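Local coordinates for p800 reaction center core protein (Heliobacterium modesticaldum, PDB 5V8K) that forms the homodimeric core of the heliobacterial photosynthetic reaction center, a membrane protein holding the bacteriochlorophylls that harvest light and drive charge separation, at residues W456-C462 and Y502-I506; I531-F536 and L585-T590. All coordinates share one frame. Residues are numbered along the deposited sequence.

In the fold
Contacts 1 and 2 follow one another along the chain, the first closing before the second opens, and helix 502-513 leads on to helix 520-539. Their centres lie about 21 Å apart and their nearest atoms about 8 Å, so they do not touch. What joins them is one bacteriochlorophyll g': contact 1 meets its isoprenoid tail and, through I506, its macrocycle, whereas contact 2 meets a ring methyl and the arm carrying the tail ester. Helix 575-599 is a second connection, providing F586 and T590 to contact 2 and L597 to the calcium site of contact 1. Both also reach the second subunit, with Y502 of contact 1 and W532, F536 and F586 of contact 2.

Contact 1. Residues W456-C462 and Y502-I506; sequences WFYIDGC and YFSYI. With CA (calcium ion), chain B; GB0 (Bacteriochlorophyll g'), chain C.
A Schellman motif closes helix 449-459 beside a calcium site, and the first turn of helix 502-513 packs against it, C462 CA 6.0 Å from Y502 CA. W456 (chi1 t) gives a weak hydrogen bond from NE1 to OH of Y505 (chi1 t, 153°), 3.1 Å. F457 (chi1 m) offers one ring face to Y502 CB, a CH-pi contact 3.8 Å from the ring centroid, and its CD1 lies 3.7 Å from Y505 CE1; the three rings form an aromatic cluster. D460, first to leave helical angles, accepts a short hydrogen bond at OD2 from Y505 OH (2.5 Å). The same OD2 binds calcium at 2.4 Å, with two waters, Q509 OE1 and the main-chain O of L597, while OD1 forms a salt bridge with K261 NZ. G461, at phi 84°, is the C-prime residue: its N reaches Y458 O and C462 N reaches F457 O (both 3.0 Å). C462 then sets SG over the Y505 ring, 3.5 Å from its centroid. Y502 (chi1 p) turns its ring to the bacteriochlorophyll g' tail and its OH hydrogen-bonds a bacteriochlorophyll g. On that tail, F457 CD2 lies 3.7 Å from C10 and Y502 CZ 3.6 Å from C7.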
loop_
_atom_site.group_PDB
_atom_site.type_symbol
_atom_site.label_atom_id
_atom_site.label_comp_id
_atom_site.label_asym_id
_atom_site.label_seq_id
_atom_site.Cartn_x
_atom_site.Cartn_y
_atom_site.Cartn_z
ATOM N N TRP A 456 -8.827 -15.030 8.093
ATOM C CA TRP A 456 -10.114 -14.469 7.705
ATOM C C TRP A 456 -10.573 -15.010 6.355
ATOM O O TRP A 456 -11.729 -15.442 6.204
ATOM C CB TRP A 456 -10.059 -12.933 7.679
ATOM C CG TRP A 456 -11.355 -12.435 7.073
ATOM C CD1 TRP A 456 -11.509 -11.926 5.837
ATOM C CD2 TRP A 456 -12.669 -12.520 7.644
ATOM N NE1 TRP A 456 -12.844 -11.682 5.582
ATOM C CE2 TRP A 456 -13.577 -12.038 6.680
ATOM C CE3 TRP A 456 -13.169 -12.972 8.863
ATOM C CZ2 TRP A 456 -14.974 -11.974 6.913
ATOM C CZ3 TRP A 456 -14.554 -12.914 9.097
ATOM C CH2 TRP A 456 -15.430 -12.411 8.130
ATOM N N PHE A 457 -9.694 -14.982 5.352
ATOM C CA PHE A 457 -10.058 -15.508 4.043
ATOM C C PHE A 457 -10.508 -16.958 4.153
ATOM O O PHE A 457 -11.523 -17.336 3.565
ATOM C CB PHE A 457 -8.907 -15.347 3.058
ATOM C CG PHE A 457 -8.584 -13.901 2.722
ATOM C CD1 PHE A 457 -9.583 -12.978 2.448
ATOM C CD2 PHE A 457 -7.265 -13.458 2.726
ATOM C CE1 PHE A 457 -9.248 -11.643 2.161
ATOM C CE2 PHE A 457 -6.945 -12.181 2.427
ATOM C CZ PHE A 457 -7.924 -11.261 2.162
ATOM N N TYR A 458 -9.836 -17.761 4.979
ATOM C CA TYR A 458 -10.275 -19.142 5.150
ATOM C C TYR A 458 -11.663 -19.206 5.785
ATOM O O TYR A 458 -12.558 -19.918 5.301
ATOM C CB TYR A 458 -9.264 -19.917 5.985
ATOM C CG TYR A 458 -9.724 -21.306 6.286
ATOM C CD1 TYR A 458 -9.579 -22.315 5.354
ATOM C CD2 TYR A 458 -10.294 -21.623 7.495
ATOM C CE1 TYR A 458 -10.029 -23.600 5.603
ATOM C CE2 TYR A 458 -10.728 -22.912 7.765
ATOM C CZ TYR A 458 -10.616 -23.893 6.800
ATOM O OH TYR A 458 -11.052 -25.198 7.040
ATOM N N ILE A 459 -11.848 -18.483 6.890
ATOM C CA ILE A 459 -13.079 -18.581 7.665
ATOM C C ILE A 459 -14.274 -18.111 6.838
ATOM O O ILE A 459 -15.370 -18.649 6.952
ATOM C CB ILE A 459 -12.908 -17.787 8.978
ATOM C CG1 ILE A 459 -12.087 -18.616 9.970
ATOM C CG2 ILE A 459 -14.263 -17.366 9.584
ATOM C CD1 ILE A 459 -11.575 -17.798 11.150
ATOM N N ASP A 460 -14.079 -17.122 5.989
ATOM C CA ASP A 460 -15.154 -16.642 5.150
ATOM C C ASP A 460 -15.352 -17.480 3.889
ATOM O O ASP A 460 -16.053 -17.019 2.992
ATOM C CB ASP A 460 -14.927 -15.196 4.728
ATOM C CG ASP A 460 -16.231 -14.368 4.760
ATOM O OD1 ASP A 460 -17.154 -14.710 5.511
ATOM O OD2 ASP A 460 -16.320 -13.392 3.999
ATOM N N GLY A 461 -14.762 -18.668 3.779
ATOM C CA GLY A 461 -15.080 -19.547 2.662
ATOM C C GLY A 461 -14.335 -19.299 1.358
ATOM O O GLY A 461 -14.769 -19.808 0.321
ATOM N N CYS A 462 -13.253 -18.519 1.359
ATOM C CA CYS A 462 -12.352 -18.485 0.206
ATOM C C CYS A 462 -11.770 -19.862 -0.105
ATOM O O CYS A 462 -11.464 -20.654 0.793
ATOM C CB CYS A 462 -11.180 -17.538 0.421
ATOM S SG CYS A 462 -11.611 -15.858 0.353
ATOM N N TYR A 502 -8.609 -15.446 -2.836
ATOM C CA TYR A 502 -8.896 -14.191 -2.141
ATOM C C TYR A 502 -9.043 -13.011 -3.104
ATOM O O TYR A 502 -9.827 -12.082 -2.854
ATOM C CB TYR A 502 -7.809 -13.904 -1.107
ATOM C CG TYR A 502 -6.571 -13.211 -1.618
ATOM C CD1 TYR A 502 -6.482 -11.841 -1.627
ATOM C CD2 TYR A 502 -5.464 -13.943 -2.061
ATOM C CE1 TYR A 502 -5.361 -11.200 -2.086
ATOM C CE2 TYR A 502 -4.323 -13.301 -2.523
ATOM C CZ TYR A 502 -4.281 -11.934 -2.532
ATOM O OH TYR A 502 -3.140 -11.291 -2.982
ATOM N N PHE A 503 -8.271 -13.004 -4.180
ATOM C CA PHE A 503 -8.332 -11.899 -5.135
ATOM C C PHE A 503 -9.688 -11.871 -5.858
ATOM O O PHE A 503 -10.306 -10.811 -6.003
ATOM C CB PHE A 503 -7.139 -12.025 -6.081
ATOM C CG PHE A 503 -7.007 -10.948 -7.115
ATOM C CD1 PHE A 503 -7.706 -11.037 -8.295
ATOM C CD2 PHE A 503 -6.080 -9.913 -6.963
ATOM C CE1 PHE A 503 -7.576 -10.078 -9.263
ATOM C CE2 PHE A 503 -5.934 -8.922 -7.972
ATOM C CZ PHE A 503 -6.688 -9.017 -9.108
ATOM N N SER A 504 -10.180 -13.038 -6.279
ATOM C CA SER A 504 -11.483 -13.130 -6.917
ATOM C C SER A 504 -12.593 -12.851 -5.906
ATOM O O SER A 504 -13.596 -12.222 -6.234
ATOM C CB SER A 504 -11.648 -14.516 -7.534
ATOM O OG SER A 504 -10.696 -14.740 -8.557
ATOM N N TYR A 505 -12.402 -13.313 -4.671
ATOM C CA TYR A 505 -13.367 -13.090 -3.609
ATOM C C TYR A 505 -13.467 -11.606 -3.279
ATOM O O TYR A 505 -14.559 -11.094 -2.995
ATOM C CB TYR A 505 -12.985 -13.944 -2.390
ATOM C CG TYR A 505 -13.390 -13.489 -0.998
ATOM C CD1 TYR A 505 -12.610 -12.587 -0.311
ATOM C CD2 TYR A 505 -14.469 -14.042 -0.336
ATOM C CE1 TYR A 505 -12.911 -12.194 0.976
ATOM C CE2 TYR A 505 -14.796 -13.659 0.932
ATOM C CZ TYR A 505 -14.015 -12.726 1.605
ATOM O OH TYR A 505 -14.313 -12.307 2.901
ATOM N N ILE A 506 -12.347 -10.892 -3.355
ATOM C CA ILE A 506 -12.386 -9.444 -3.137
ATOM C C ILE A 506 -13.266 -8.784 -4.187
ATOM O O ILE A 506 -14.075 -7.922 -3.861
ATOM C CB ILE A 506 -10.965 -8.837 -3.102
ATOM C CG1 ILE A 506 -10.385 -8.962 -1.696
ATOM C CG2 ILE A 506 -10.979 -7.354 -3.473
ATOM C CD1 ILE A 506 -8.957 -8.641 -1.570
HETATM CA CA CA B . -18.183 -11.853 3.795
HETATM C C1 GB0 C . -1.607 -7.058 4.046
HETATM C C2 GB0 C . -2.268 -8.380 3.792
HETATM C C3 GB0 C . -2.744 -8.620 2.596
HETATM C C4 GB0 C . -2.642 -7.625 1.494
HETATM C C5 GB0 C . -3.398 -9.921 2.374
HETATM C C6 GB0 C . -2.760 -10.628 1.210
HETATM N NB GB0 C . -6.163 -1.468 -2.458
HETATM N ND GB0 C . -8.781 -3.782 -0.599
HETATM C C10 GB0 C . -3.881 -14.313 1.414
HETATM C C11 GB0 C . -2.933 -15.468 1.166
HETATM C C12 GB0 C . -3.697 -16.621 0.556
HETATM C C13 GB0 C . -3.207 -17.866 0.640
HETATM C C14 GB0 C . -1.938 -18.143 1.367
HETATM C C15 GB0 C . -3.887 -19.042 -0.005
HETATM C C1A GB0 C . -6.305 -3.470 1.245
HETATM C C1B GB0 C . -5.141 -0.812 -1.911
HETATM C C1C GB0 C . -8.639 -2.174 -4.162
HETATM C C1D GB0 C . -9.989 -4.244 -0.772
HETATM C C2A GB0 C . -5.379 -3.047 2.365
HETATM C C2B GB0 C . -4.656 0.075 -2.852
HETATM C C2C GB0 C . -9.567 -2.372 -5.306
HETATM C C2D GB0 C . -10.736 -5.170 0.272
HETATM C C3A GB0 C . -4.895 -1.710 1.850
HETATM C C3B GB0 C . -5.405 -0.036 -4.001
HETATM C C3C GB0 C . -10.439 -3.141 -4.392
HETATM C C3D GB0 C . -9.609 -5.099 1.087
HETATM C C4A GB0 C . -5.345 -1.849 0.425
HETATM C C4B GB0 C . -6.385 -0.985 -3.711
HETATM C C4C GB0 C . -10.018 -3.253 -3.079
HETATM C C4D GB0 C . -8.500 -4.316 0.637
HETATM C C7 GB0 C . -3.486 -11.928 1.016
HETATM C C8 GB0 C . -3.105 -13.042 1.647
HETATM C C9 GB0 C . -1.970 -13.006 2.619
HETATM C CAA GB0 C . -4.231 -4.019 2.594
HETATM C CAB GB0 C . -5.077 0.780 -5.201
HETATM C CAC GB0 C . -11.714 -3.788 -4.763
HETATM C CAD GB0 C . -9.250 -5.665 2.390
HETATM C CBA GB0 C . -3.424 -3.638 3.831
HETATM C CBB GB0 C . -5.831 1.021 -6.222
HETATM C CBC GB0 C . -12.290 -3.726 -6.159
HETATM C CBD GB0 C . -7.869 -5.186 2.729
HETATM C CED GB0 C . -6.169 -8.020 4.509
HETATM C CGA GB0 C . -2.336 -4.653 4.099
HETATM C CGD GB0 C . -7.029 -6.399 2.878
HETATM C CHA GB0 C . -7.488 -4.284 1.609
HETATM C CHB GB0 C . -4.729 -1.079 -0.523
HETATM C CHC GB0 C . -7.479 -1.383 -4.624
HETATM C CHD GB0 C . -10.718 -3.974 -2.017
HETATM C CMA GB0 C . -5.562 -0.463 2.477
HETATM C CMB GB0 C . -3.461 0.950 -2.740
HETATM C CMC GB0 C . -10.140 -1.022 -5.751
HETATM C CMD GB0 C . -12.050 -5.824 0.330
HETATM N NA GB0 C . -6.406 -2.622 0.219
HETATM N NC GB0 C . -8.837 -2.632 -2.938
HETATM O O1A GB0 C . -1.151 -4.347 4.132
HETATM O O1D GB0 C . -6.589 -7.068 1.952
HETATM O O2A GB0 C . -2.647 -6.069 4.023
HETATM O O2D GB0 C . -6.778 -6.788 4.220
HETATM O OBD GB0 C . -9.862 -6.364 3.266
HETATM MG MG GB0 C . -7.584 -2.406 -1.360
HETATM O O HOH W 1 -18.867 -12.874 5.992
HETATM O O HOH W 2 -19.203 -13.771 2.892
#

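Contact 2. Residues I531-F536 and L585-T590. With GB0 (Bacteriochlorophyll g'), chain C.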
loop_
_atom_site.group_PDB
_atom_site.type_symbol
_atom_site.label_atom_id
_atom_site.label_comp_id
_atom_site.label_asym_id
_atom_site.label_seq_id
_atom_site.Cartn_x
_atom_site.Cartn_y
_atom_site.Cartn_z
ATOM N N ILE A 531 -6.647 6.760 4.697
ATOM C CA ILE A 531 -5.882 6.879 5.939
ATOM C C ILE A 531 -4.673 5.949 5.916
ATOM O O ILE A 531 -3.564 6.327 6.336
ATOM C CB ILE A 531 -6.794 6.633 7.155
ATOM C CG1 ILE A 531 -7.879 7.708 7.247
ATOM C CG2 ILE A 531 -6.003 6.677 8.473
ATOM C CD1 ILE A 531 -8.879 7.469 8.357
ATOM N N TRP A 532 -4.860 4.726 5.410
ATOM C CA TRP A 532 -3.758 3.767 5.330
ATOM C C TRP A 532 -2.614 4.336 4.502
ATOM O O TRP A 532 -1.451 4.289 4.901
ATOM C CB TRP A 532 -4.279 2.471 4.728
ATOM C CG TRP A 532 -3.341 1.346 4.611
ATOM C CD1 TRP A 532 -3.012 0.473 5.584
ATOM C CD2 TRP A 532 -2.630 0.938 3.443
ATOM N NE1 TRP A 532 -2.129 -0.462 5.110
ATOM C CE2 TRP A 532 -1.875 -0.196 3.791
ATOM C CE3 TRP A 532 -2.582 1.398 2.134
ATOM C CZ2 TRP A 532 -1.104 -0.888 2.870
ATOM C CZ3 TRP A 532 -1.811 0.693 1.200
ATOM C CH2 TRP A 532 -1.078 -0.417 1.576
ATOM N N ALA A 533 -2.940 4.899 3.343
ATOM C CA ALA A 533 -1.943 5.528 2.500
ATOM C C ALA A 533 -1.196 6.621 3.251
ATOM O O ALA A 533 0.038 6.730 3.169
ATOM C CB ALA A 533 -2.623 6.095 1.258
ATOM N N PHE A 534 -1.923 7.426 3.998
ATOM C CA PHE A 534 -1.310 8.543 4.690
ATOM C C PHE A 534 -0.312 8.077 5.743
ATOM O O PHE A 534 0.682 8.782 5.999
ATOM C CB PHE A 534 -2.418 9.438 5.268
ATOM C CG PHE A 534 -1.933 10.794 5.662
ATOM C CD1 PHE A 534 -1.892 11.835 4.748
ATOM C CD2 PHE A 534 -1.490 11.029 6.944
ATOM C CE1 PHE A 534 -1.379 13.100 5.126
ATOM C CE2 PHE A 534 -1.006 12.272 7.309
ATOM C CZ PHE A 534 -0.958 13.295 6.380
ATOM N N THR A 535 -0.526 6.897 6.348
ATOM C CA THR A 535 0.439 6.416 7.319
ATOM C C THR A 535 1.829 6.260 6.716
ATOM O O THR A 535 2.822 6.295 7.457
ATOM C CB THR A 535 0.040 5.101 7.970
ATOM O OG1 THR A 535 0.126 4.004 7.048
ATOM C CG2 THR A 535 -1.315 5.205 8.558
ATOM N N PHE A 536 1.927 6.061 5.397
ATOM C CA PHE A 536 3.249 5.974 4.782
ATOM C C PHE A 536 4.060 7.222 5.078
ATOM O O PHE A 536 5.283 7.152 5.232
ATOM C CB PHE A 536 3.184 5.815 3.250
ATOM C CG PHE A 536 2.486 4.576 2.735
ATOM C CD1 PHE A 536 1.872 3.688 3.566
ATOM C CD2 PHE A 536 2.440 4.338 1.352
ATOM C CE1 PHE A 536 1.205 2.574 3.051
ATOM C CE2 PHE A 536 1.801 3.219 0.820
ATOM C CZ PHE A 536 1.166 2.341 1.672
ATOM N N LEU A 585 -2.651 3.020 13.056
ATOM C CA LEU A 585 -3.583 3.273 11.970
ATOM C C LEU A 585 -3.398 2.346 10.765
ATOM O O LEU A 585 -4.374 2.059 10.065
ATOM C CB LEU A 585 -3.470 4.726 11.523
ATOM C CG LEU A 585 -4.011 5.774 12.479
ATOM C CD1 LEU A 585 -3.726 7.149 11.895
ATOM C CD2 LEU A 585 -5.527 5.610 12.735
ATOM N N PHE A 586 -2.161 1.934 10.467
ATOM C CA PHE A 586 -1.917 1.010 9.371
ATOM C C PHE A 586 -2.638 -0.303 9.644
ATOM O O PHE A 586 -3.437 -0.781 8.827
ATOM C CB PHE A 586 -0.381 0.817 9.222
ATOM C CG PHE A 586 0.029 0.006 8.079
ATOM C CD1 PHE A 586 -0.122 -1.348 8.079
ATOM C CD2 PHE A 586 0.626 0.606 7.004
ATOM C CE1 PHE A 586 0.319 -2.124 7.012
ATOM C CE2 PHE A 586 1.094 -0.139 5.924
ATOM C CZ PHE A 586 0.919 -1.522 5.929
ATOM N N PHE A 587 -2.412 -0.761 10.838
ATOM C CA PHE A 587 -3.008 -1.998 11.346
ATOM C C PHE A 587 -4.577 -1.920 11.399
ATOM O O PHE A 587 -5.275 -2.733 10.879
ATOM C CB PHE A 587 -2.491 -2.430 12.732
ATOM C CG PHE A 587 -3.042 -3.755 13.223
ATOM C CD1 PHE A 587 -2.580 -4.950 12.713
ATOM C CD2 PHE A 587 -3.997 -3.823 14.227
ATOM C CE1 PHE A 587 -3.055 -6.130 13.176
ATOM C CE2 PHE A 587 -4.465 -5.013 14.674
ATOM C CZ PHE A 587 -3.985 -6.167 14.156
ATOM N N LYS A 588 -5.112 -0.890 12.026
ATOM C CA LYS A 588 -6.555 -0.776 12.195
ATOM C C LYS A 588 -7.270 -0.477 10.886
ATOM O O LYS A 588 -8.398 -0.926 10.689
ATOM C CB LYS A 588 -6.895 0.286 13.240
ATOM C CG LYS A 588 -6.707 -0.219 14.674
ATOM C CD LYS A 588 -7.606 -1.457 14.946
ATOM C CE LYS A 588 -7.560 -1.980 16.372
ATOM N NZ LYS A 588 -8.615 -3.090 16.480
ATOM N N MET A 589 -6.679 0.322 9.999
ATOM C CA MET A 589 -7.348 0.547 8.717
ATOM C C MET A 589 -7.399 -0.729 7.872
ATOM O O MET A 589 -8.369 -0.950 7.133
ATOM C CB MET A 589 -6.678 1.680 7.946
ATOM C CG MET A 589 -6.874 3.073 8.533
ATOM S SD MET A 589 -8.585 3.571 8.748
ATOM C CE MET A 589 -8.692 3.274 10.466
ATOM N N THR A 590 -6.391 -1.586 7.985
ATOM C CA THR A 590 -6.481 -2.903 7.366
ATOM C C THR A 590 -7.643 -3.687 7.961
ATOM O O THR A 590 -8.450 -4.279 7.236
ATOM C CB THR A 590 -5.183 -3.668 7.564
ATOM O OG1 THR A 590 -4.083 -2.964 6.940
ATOM C CG2 THR A 590 -5.314 -5.018 6.977
HETATM C C1 GB0 C . -1.607 -7.058 4.046
HETATM C C2 GB0 C . -2.268 -8.380 3.792
HETATM C C3 GB0 C . -2.744 -8.620 2.596
HETATM C C4 GB0 C . -2.642 -7.625 1.494
HETATM C C5 GB0 C . -3.398 -9.921 2.374
HETATM C C6 GB0 C . -2.760 -10.628 1.210
HETATM N NB GB0 C . -6.163 -1.468 -2.458
HETATM N ND GB0 C . -8.781 -3.782 -0.599
HETATM C C10 GB0 C . -3.881 -14.313 1.414
HETATM C C11 GB0 C . -2.933 -15.468 1.166
HETATM C C12 GB0 C . -3.697 -16.621 0.556
HETATM C C13 GB0 C . -3.207 -17.866 0.640
HETATM C C14 GB0 C . -1.938 -18.143 1.367
HETATM C C15 GB0 C . -3.887 -19.042 -0.005
HETATM C C1A GB0 C . -6.305 -3.470 1.245
HETATM C C1B GB0 C . -5.141 -0.812 -1.911
HETATM C C1C GB0 C . -8.639 -2.174 -4.162
HETATM C C1D GB0 C . -9.989 -4.244 -0.772
HETATM C C2A GB0 C . -5.379 -3.047 2.365
HETATM C C2B GB0 C . -4.656 0.075 -2.852
HETATM C C2C GB0 C . -9.567 -2.372 -5.306
HETATM C C2D GB0 C . -10.736 -5.170 0.272
HETATM C C3A GB0 C . -4.895 -1.710 1.850
HETATM C C3B GB0 C . -5.405 -0.036 -4.001
HETATM C C3C GB0 C . -10.439 -3.141 -4.392
HETATM C C3D GB0 C . -9.609 -5.099 1.087
HETATM C C4A GB0 C . -5.345 -1.849 0.425
HETATM C C4B GB0 C . -6.385 -0.985 -3.711
HETATM C C4C GB0 C . -10.018 -3.253 -3.079
HETATM C C4D GB0 C . -8.500 -4.316 0.637
HETATM C C7 GB0 C . -3.486 -11.928 1.016
HETATM C C8 GB0 C . -3.105 -13.042 1.647
HETATM C C9 GB0 C . -1.970 -13.006 2.619
HETATM C CAA GB0 C . -4.231 -4.019 2.594
HETATM C CAB GB0 C . -5.077 0.780 -5.201
HETATM C CAC GB0 C . -11.714 -3.788 -4.763
HETATM C CAD GB0 C . -9.250 -5.665 2.390
HETATM C CBA GB0 C . -3.424 -3.638 3.831
HETATM C CBB GB0 C . -5.831 1.021 -6.222
HETATM C CBC GB0 C . -12.290 -3.726 -6.159
HETATM C CBD GB0 C . -7.869 -5.186 2.729
HETATM C CED GB0 C . -6.169 -8.020 4.509
HETATM C CGA GB0 C . -2.336 -4.653 4.099
HETATM C CGD GB0 C . -7.029 -6.399 2.878
HETATM C CHA GB0 C . -7.488 -4.284 1.609
HETATM C CHB GB0 C . -4.729 -1.079 -0.523
HETATM C CHC GB0 C . -7.479 -1.383 -4.624
HETATM C CHD GB0 C . -10.718 -3.974 -2.017
HETATM C CMA GB0 C . -5.562 -0.463 2.477
HETATM C CMB GB0 C . -3.461 0.950 -2.740
HETATM C CMC GB0 C . -10.140 -1.022 -5.751
HETATM C CMD GB0 C . -12.050 -5.824 0.330
HETATM N NA GB0 C . -6.406 -2.622 0.219
HETATM N NC GB0 C . -8.837 -2.632 -2.938
HETATM O O1A GB0 C . -1.151 -4.347 4.132
HETATM O O1D GB0 C . -6.589 -7.068 1.952
HETATM O O2A GB0 C . -2.647 -6.069 4.023
HETATM O O2D GB0 C . -6.778 -6.788 4.220
HETATM O OBD GB0 C . -9.862 -6.364 3.266
HETATM MG MG GB0 C . -7.584 -2.406 -1.360
#
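Helices 520-539 and 575-599 run nearly antiparallel: the axes of the segments 531-536 and 585-590 approach to 8.7 Å at a crossing angle of -160°, and the CA atoms of W532 and F586 come within 5.2 Å. L585 opens with apolar contacts: its CB lies 3.7 Å from T535 CG2 and its CD1 4.1 Å from I531 CG2. F586 (chi1 t) swings its ring alongside the tryptophan, so that W532 NE1 sits over its face, 3.3 Å from F586 CZ; the five-membered ring of W532 and the F586 ring are oblique, at 42°. T535 OG1 approaches the edge of the same ring, 3.4 Å from F586 CD2, while hydrogen-bonding W532 O on its own helix (2.7 Å). F586 CE2 also meets F536 CE1 at 4.0 Å, and F446 packs edge-to-face with F586. One turn on, M589 points into the interface, its CG 3.7 Å from I531 CG2. T590 returns its hydroxyl to its own helix, OG1 donating to F586 O at 3.0 Å, and this OG1 lies 3.2 Å from CBA of bacteriochlorophyll g'. The pigment's CMA methyl rests over the indole, 3.4 Å from W532 CD2. W532 also packs on W532 of the second subunit, and F536 meets F536 of that subunit edge-to-face. The arrangement is that of two transmembrane helices lining a bacteriochlorophyll g' pocket at the dimer interface, the pigment probably one of the special pair.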